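Local coordinates for protein tRNA (cytosine(38)-C(5))-methyltransferase (Schizosaccharomyces pombe, PDB 6FDF) that methylates carbon 5 of cytosine 38 in the anticodon loop of tRNA(Asp), taking the methyl group from S-adenosyl-L-methionine, at residues 239-247 / 280-290. Sequence-based numbering, arbitrary orientation.
Sequences CCCFTRGYT and YFTAREVARLM
F242 packs on V286 and L289 of helix 283-289, and Y246 on Y280 and F281 just before it, a worked example of aromatic residues fastening an irregular segment to a helix. The F242 ring is packed among V286, L289, M290 and F281: V286 lays CG2 over one face, 4.0 Å from the centroid, while L289 CD1 meets the edge at CE2 (3.8 Å). At the root of the side chain, the extended M290 brings CE to 3.7 Å from F242 CB. F281 puts CD2 at the edge of the F242 ring, 3.6 Å from CZ, with the two planes nearly perpendicular (89°).

Y246 adds a polar anchor. With CG anti to the backbone N (chi1 -169°), its ring runs across to the residues leading into the helix, where Y246 OH accepts a hydrogen bond from F281 N (2.9 Å, 154° at the hydrogen) and donates one to S255 O. Y280 turns its ring edge toward one face of Y246 in a T-shaped pair, centroids 5.5 Å apart; F242 CD1 lies over the centre of the opposite face, so the Y246 ring is held between the two. T247 in turn covers a face of Y280, its CG2 3.9 Å from the centroid in a CH-pi contact. A phenylalanine at Y246 would probably preserve much of the ring packing but leave F281 N and S255 O without their shared hydroxyl partner.

Just beyond F281, T282 and E285 close the helix start with a capping box. This buried packing lies apart from the seven-stranded Rossmann-like core, probably in or bordering the target-recognition region; Y246 and Y280 touch strand 256-258 of the small three-stranded sheet, and helix 305-313 adjoins through Y309, which contacts T247 and hydrogen-bonds F281 O.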
# COMPACT_ATOMS: atom_id res chain seq x y z
N CYS A 239 12.52 -6.60 7.38
CA CYS A 239 13.30 -5.80 6.46
C CYS A 239 12.64 -4.43 6.38
O CYS A 239 11.51 -4.23 6.85
CB CYS A 239 13.41 -6.46 5.07
SG CYS A 239 11.87 -6.73 4.16
N CYS A 240 13.35 -3.48 5.78
CA CYS A 240 12.93 -2.09 5.85
C CYS A 240 11.86 -1.77 4.82
O CYS A 240 11.55 -2.55 3.92
CB CYS A 240 14.14 -1.17 5.70
SG CYS A 240 15.22 -1.16 7.16
N CYS A 241 11.28 -0.59 4.97
CA CYS A 241 10.18 -0.18 4.12
C CYS A 241 10.67 0.05 2.69
O CYS A 241 11.69 0.72 2.47
CB CYS A 241 9.56 1.09 4.69
SG CYS A 241 8.12 1.65 3.81
N PHE A 242 9.95 -0.51 1.72
CA PHE A 242 10.25 -0.30 0.31
C PHE A 242 9.61 1.00 -0.18
O PHE A 242 8.45 1.29 0.14
CB PHE A 242 9.72 -1.45 -0.54
CG PHE A 242 10.42 -2.76 -0.31
CD1 PHE A 242 11.70 -2.97 -0.79
CD2 PHE A 242 9.78 -3.79 0.38
CE1 PHE A 242 12.35 -4.19 -0.57
CE2 PHE A 242 10.41 -5.00 0.59
CZ PHE A 242 11.70 -5.20 0.12
N THR A 243 10.36 1.76 -0.97
CA THR A 243 9.84 3.00 -1.56
C THR A 243 10.11 3.03 -3.06
O THR A 243 10.79 2.16 -3.62
CB THR A 243 10.48 4.25 -0.93
OG1 THR A 243 11.80 4.42 -1.44
CG2 THR A 243 10.52 4.13 0.59
N ARG A 244 9.61 4.10 -3.69
CA ARG A 244 9.86 4.37 -5.10
C ARG A 244 11.34 4.51 -5.43
O ARG A 244 11.73 4.33 -6.59
CB ARG A 244 9.11 5.64 -5.49
CG ARG A 244 9.17 6.00 -6.96
CD ARG A 244 8.21 7.14 -7.24
NE ARG A 244 8.25 7.53 -8.65
CZ ARG A 244 7.29 8.22 -9.25
NH1 ARG A 244 7.41 8.54 -10.53
NH2 ARG A 244 6.22 8.59 -8.56
N GLY A 245 12.17 4.82 -4.44
CA GLY A 245 13.59 4.96 -4.66
C GLY A 245 14.38 3.67 -4.70
O GLY A 245 15.58 3.69 -4.97
N TYR A 246 13.72 2.53 -4.46
CA TYR A 246 14.43 1.27 -4.31
C TYR A 246 15.12 0.89 -5.62
O TYR A 246 14.53 0.97 -6.70
CB TYR A 246 13.45 0.16 -3.89
CG TYR A 246 14.15 -1.11 -3.47
CD1 TYR A 246 15.03 -1.11 -2.40
CD2 TYR A 246 13.93 -2.31 -4.14
CE1 TYR A 246 15.68 -2.28 -2.00
CE2 TYR A 246 14.57 -3.48 -3.75
CZ TYR A 246 15.44 -3.46 -2.68
OH TYR A 246 16.09 -4.61 -2.28
N THR A 247 16.38 0.47 -5.50
CA THR A 247 17.39 0.16 -6.54
C THR A 247 18.01 1.42 -7.12
O THR A 247 18.89 1.31 -7.98
CB THR A 247 16.86 -0.72 -7.69
OG1 THR A 247 16.02 0.04 -8.58
CG2 THR A 247 16.09 -1.92 -7.16
N TYR A 280 19.46 -6.83 -4.70
CA TYR A 280 18.14 -6.30 -4.41
C TYR A 280 17.13 -7.44 -4.36
O TYR A 280 17.30 -8.48 -5.00
CB TYR A 280 17.72 -5.28 -5.48
CG TYR A 280 18.67 -4.11 -5.58
CD1 TYR A 280 18.68 -3.12 -4.61
CD2 TYR A 280 19.57 -4.00 -6.64
CE1 TYR A 280 19.55 -2.05 -4.68
CE2 TYR A 280 20.45 -2.93 -6.72
CZ TYR A 280 20.43 -1.95 -5.74
OH TYR A 280 21.30 -0.89 -5.82
N PHE A 281 16.06 -7.25 -3.59
CA PHE A 281 14.89 -8.10 -3.75
C PHE A 281 14.34 -7.92 -5.15
O PHE A 281 14.34 -6.82 -5.70
CB PHE A 281 13.82 -7.76 -2.71
CG PHE A 281 14.20 -8.14 -1.31
CD1 PHE A 281 14.07 -9.45 -0.87
CD2 PHE A 281 14.68 -7.20 -0.42
CE1 PHE A 281 14.43 -9.81 0.42
CE2 PHE A 281 15.03 -7.55 0.87
CZ PHE A 281 14.91 -8.86 1.29
N THR A 282 13.87 -9.02 -5.74
CA THR A 282 13.19 -8.91 -7.03
C THR A 282 11.82 -8.26 -6.83
O THR A 282 11.29 -8.22 -5.72
CB THR A 282 13.03 -10.29 -7.67
OG1 THR A 282 12.00 -11.01 -6.98
CG2 THR A 282 14.33 -11.07 -7.60
N ALA A 283 11.25 -7.76 -7.93
CA ALA A 283 9.91 -7.17 -7.81
C ALA A 283 8.89 -8.20 -7.37
O ALA A 283 7.95 -7.87 -6.63
CB ALA A 283 9.49 -6.53 -9.13
N ARG A 284 9.06 -9.46 -7.79
CA ARG A 284 8.17 -10.52 -7.32
C ARG A 284 8.28 -10.70 -5.81
O ARG A 284 7.27 -10.90 -5.12
CB ARG A 284 8.49 -11.84 -8.03
CG ARG A 284 7.76 -13.04 -7.44
CD ARG A 284 6.26 -12.92 -7.67
NE ARG A 284 5.92 -12.90 -9.08
CZ ARG A 284 4.73 -12.54 -9.55
NH1 ARG A 284 3.77 -12.18 -8.71
NH2 ARG A 284 4.49 -12.56 -10.86
N GLU A 285 9.50 -10.63 -5.28
CA GLU A 285 9.69 -10.78 -3.84
C GLU A 285 9.10 -9.59 -3.09
O GLU A 285 8.50 -9.76 -2.02
CB GLU A 285 11.17 -10.95 -3.52
CG GLU A 285 11.72 -12.28 -4.05
CD GLU A 285 13.24 -12.36 -4.00
OE1 GLU A 285 13.89 -11.29 -4.00
OE2 GLU A 285 13.78 -13.49 -3.99
N VAL A 286 9.25 -8.38 -3.64
CA VAL A 286 8.63 -7.21 -3.02
C VAL A 286 7.11 -7.37 -3.01
O VAL A 286 6.45 -7.13 -2.00
CB VAL A 286 9.06 -5.92 -3.75
CG1 VAL A 286 8.31 -4.72 -3.20
CG2 VAL A 286 10.57 -5.71 -3.63
N ALA A 287 6.54 -7.80 -4.15
CA ALA A 287 5.10 -8.04 -4.21
C ALA A 287 4.66 -9.05 -3.16
O ALA A 287 3.65 -8.86 -2.48
CB ALA A 287 4.71 -8.51 -5.62
N ARG A 288 5.42 -10.14 -3.02
CA ARG A 288 5.08 -11.15 -2.02
C ARG A 288 5.15 -10.58 -0.61
O ARG A 288 4.26 -10.82 0.21
CB ARG A 288 6.04 -12.34 -2.14
CG ARG A 288 5.83 -13.19 -3.38
CD ARG A 288 6.94 -14.22 -3.46
NE ARG A 288 6.77 -15.16 -4.56
CZ ARG A 288 7.64 -16.10 -4.88
NH1 ARG A 288 8.76 -16.23 -4.17
NH2 ARG A 288 7.41 -16.92 -5.90
N LEU A 289 6.19 -9.80 -0.31
CA LEU A 289 6.29 -9.20 1.02
C LEU A 289 5.15 -8.23 1.28
O LEU A 289 4.79 -7.99 2.44
CB LEU A 289 7.64 -8.50 1.18
CG LEU A 289 8.81 -9.47 1.36
CD1 LEU A 289 10.12 -8.79 0.98
CD2 LEU A 289 8.85 -9.98 2.80
N MET A 290 4.56 -7.65 0.24
CA MET A 290 3.42 -6.76 0.39
C MET A 290 2.08 -7.48 0.31
O MET A 290 1.03 -6.83 0.34
CB MET A 290 3.50 -5.63 -0.64
CG MET A 290 4.69 -4.72 -0.41
SD MET A 290 4.75 -3.34 -1.55
CE MET A 290 6.21 -2.48 -0.98